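Local coordinates for beta-galactosidase (Streptococcus pneumoniae, PDB 4CU9) that hydrolyses terminal beta-galactosides as a multi-domain enzyme, and is represented here by a carbohydrate-binding module that probably helps attach it to glycans, at the calcium ion site. Residues are numbered along the deposited sequence; one frame, centred on the assembly and turned at random.

The calcium ion site. Residues 37-44, 47, 177-178. With CA (calcium ion), chain B.
The calcium site looks structural: in a carbohydrate-binding module rather than a catalytic domain, the ion is bound near-octahedrally by a water and by protein oxygens from two segments far apart in sequence, 37-42 and 177-178. Main-chain carbonyls of Tyr37, Asp42 and Ile177 supply part of the shell, Tyr37 O lying 2.2 Å from the calcium. Two carboxylates bind through one oxygen each. Glu178 has CG anti to its backbone N (chi1 -164°) and a chain bent at chi2, which brings OE1 to 2.2 Å from the calcium; OE2 accepts a hydrogen bond from Gly41 N. Asp40 holds CG in the crowded position between backbone N and carbonyl carbon (chi1 64°), placing OD1 2.4 Å from the calcium, while Asp42 N donates to this oxygen from above the carboxylate plane. Arg47 NH2 lies 2.8 Å from Asp40 OD2, whose anti lone pair it meets in the guanidinium plane; NE is the longer, less straight partner and also salt-bridges Asp42 OD2. The Tyr37 ring places CE1 over one guanidinium face and carries Arg47 CB over its own centre, which should help hold the arginine. Water 1 is held 2.6 Å from Arg47 O and also by Asp42 OD2. Ser44 steadies that carboxylate, OG bonding to the syn lone pair of OD1 and N reaching OD2 from above the plane. The ion thus ties 3-10 helix 35-39 and the following loop to Ile177 and the start of strand 178-182, probably stabilising the galactose-binding-like beta-sandwich.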
loop_
_atom_site.group_PDB
_atom_site.type_symbol
_atom_site.label_atom_id
_atom_site.label_comp_id
_atom_site.label_asym_id
_atom_site.label_seq_id
_atom_site.Cartn_x
_atom_site.Cartn_y
_atom_site.Cartn_z
ATOM N N TYR A 37 6.741 -0.929 -7.672
ATOM C CA TYR A 37 7.746 0.009 -7.202
ATOM C C TYR A 37 7.659 0.265 -5.697
ATOM O O TYR A 37 8.598 0.824 -5.128
ATOM C CB TYR A 37 7.659 1.349 -7.936
ATOM C CG TYR A 37 7.959 1.293 -9.414
ATOM C CD1 TYR A 37 8.828 0.351 -9.923
ATOM C CD2 TYR A 37 7.374 2.191 -10.302
ATOM C CE1 TYR A 37 9.115 0.274 -11.285
ATOM C CE2 TYR A 37 7.681 2.146 -11.671
ATOM C CZ TYR A 37 8.550 1.178 -12.147
ATOM O OH TYR A 37 8.876 1.053 -13.504
ATOM N N LEU A 38 6.569 -0.178 -5.056
ATOM C CA LEU A 38 6.397 -0.025 -3.618
ATOM C C LEU A 38 7.391 -0.812 -2.763
ATOM O O LEU A 38 7.722 -0.369 -1.662
ATOM C CB LEU A 38 5.022 -0.471 -3.162
ATOM C CG LEU A 38 3.829 0.437 -3.449
ATOM C CD1 LEU A 38 2.593 -0.194 -2.840
ATOM C CD2 LEU A 38 4.033 1.806 -2.857
ATOM N N ASN A 39 7.826 -1.970 -3.239
ATOM C CA ASN A 39 8.768 -2.777 -2.443
ATOM C C ASN A 39 10.004 -3.231 -3.166
ATOM O O ASN A 39 10.481 -4.339 -2.930
ATOM C CB ASN A 39 8.047 -3.971 -1.803
ATOM C CG ASN A 39 7.573 -4.982 -2.822
ATOM O OD1 ASN A 39 7.364 -4.638 -3.967
ATOM N ND2 ASN A 39 7.400 -6.238 -2.403
ATOM N N ASP A 40 10.553 -2.377 -4.013
ATOM C CA ASP A 40 11.737 -2.746 -4.794
ATOM C C ASP A 40 13.035 -2.241 -4.166
ATOM O O ASP A 40 14.098 -2.353 -4.745
ATOM C CB ASP A 40 11.593 -2.247 -6.235
ATOM C CG ASP A 40 11.540 -0.761 -6.343
ATOM O OD1 ASP A 40 11.546 -0.014 -5.337
ATOM O OD2 ASP A 40 11.490 -0.291 -7.466
ATOM N N GLY A 41 12.956 -1.640 -2.984
ATOM C CA GLY A 41 14.152 -1.086 -2.362
ATOM C C GLY A 41 14.623 0.240 -2.921
ATOM O O GLY A 41 15.505 0.865 -2.331
ATOM N N ASP A 42 14.048 0.661 -4.060
ATOM C CA ASP A 42 14.481 1.843 -4.773
ATOM C C ASP A 42 13.697 3.043 -4.245
ATOM O O ASP A 42 12.509 2.940 -3.977
ATOM C CB ASP A 42 14.284 1.661 -6.287
ATOM C CG ASP A 42 14.372 2.962 -7.046
ATOM O OD1 ASP A 42 15.489 3.351 -7.432
ATOM O OD2 ASP A 42 13.323 3.643 -7.209
ATOM N N HIS A 43 14.380 4.177 -4.102
ATOM C CA HIS A 43 13.749 5.397 -3.634
ATOM C C HIS A 43 13.823 6.521 -4.666
ATOM O O HIS A 43 13.789 7.669 -4.307
ATOM C CB HIS A 43 14.310 5.808 -2.269
ATOM C CG HIS A 43 13.969 4.843 -1.174
ATOM N ND1 HIS A 43 12.925 5.040 -0.290
ATOM C CD2 HIS A 43 14.524 3.657 -0.832
ATOM C CE1 HIS A 43 12.850 4.017 0.544
ATOM N NE2 HIS A 43 13.807 3.160 0.235
ATOM N N SER A 44 13.856 6.175 -5.957
ATOM C CA SER A 44 13.825 7.167 -7.017
ATOM C C SER A 44 12.418 7.762 -7.125
ATOM O O SER A 44 11.428 7.025 -7.177
ATOM C CB SER A 44 14.173 6.527 -8.376
ATOM O OG SER A 44 15.362 5.756 -8.301
ATOM N N ARG A 47 10.138 6.356 -9.940
ATOM C CA ARG A 47 9.565 5.023 -9.837
ATOM C C ARG A 47 8.587 5.010 -8.673
ATOM O O ARG A 47 8.945 4.695 -7.540
ATOM C CB ARG A 47 10.652 3.987 -9.628
ATOM C CG ARG A 47 11.599 3.817 -10.814
ATOM C CD ARG A 47 12.810 2.977 -10.446
ATOM N NE ARG A 47 12.461 1.622 -9.954
ATOM C CZ ARG A 47 12.335 0.539 -10.733
ATOM N NH1 ARG A 47 12.506 0.623 -12.048
ATOM N NH2 ARG A 47 12.044 -0.645 -10.196
ATOM N N ILE A 177 6.649 6.027 -2.992
ATOM C CA ILE A 177 7.887 5.509 -3.551
ATOM C C ILE A 177 8.303 4.191 -2.912
ATOM O O ILE A 177 8.968 3.393 -3.545
ATOM C CB ILE A 177 8.992 6.576 -3.401
ATOM C CG1 ILE A 177 8.695 7.726 -4.357
ATOM C CG2 ILE A 177 10.383 6.021 -3.665
ATOM C CD1 ILE A 177 9.379 9.020 -3.938
ATOM N N GLU A 178 7.966 4.009 -1.639
ATOM C CA GLU A 178 8.290 2.784 -0.949
ATOM C C GLU A 178 7.350 2.551 0.220
ATOM O O GLU A 178 6.898 3.484 0.880
ATOM C CB GLU A 178 9.760 2.768 -0.491
ATOM C CG GLU A 178 10.290 1.389 -0.103
ATOM C CD GLU A 178 10.641 0.487 -1.271
ATOM O OE1 GLU A 178 10.574 0.921 -2.459
ATOM O OE2 GLU A 178 11.021 -0.677 -1.012
HETATM CA CA CA B . 10.454 1.898 -4.467
HETATM O O HOH W 1 10.722 3.217 -6.348
#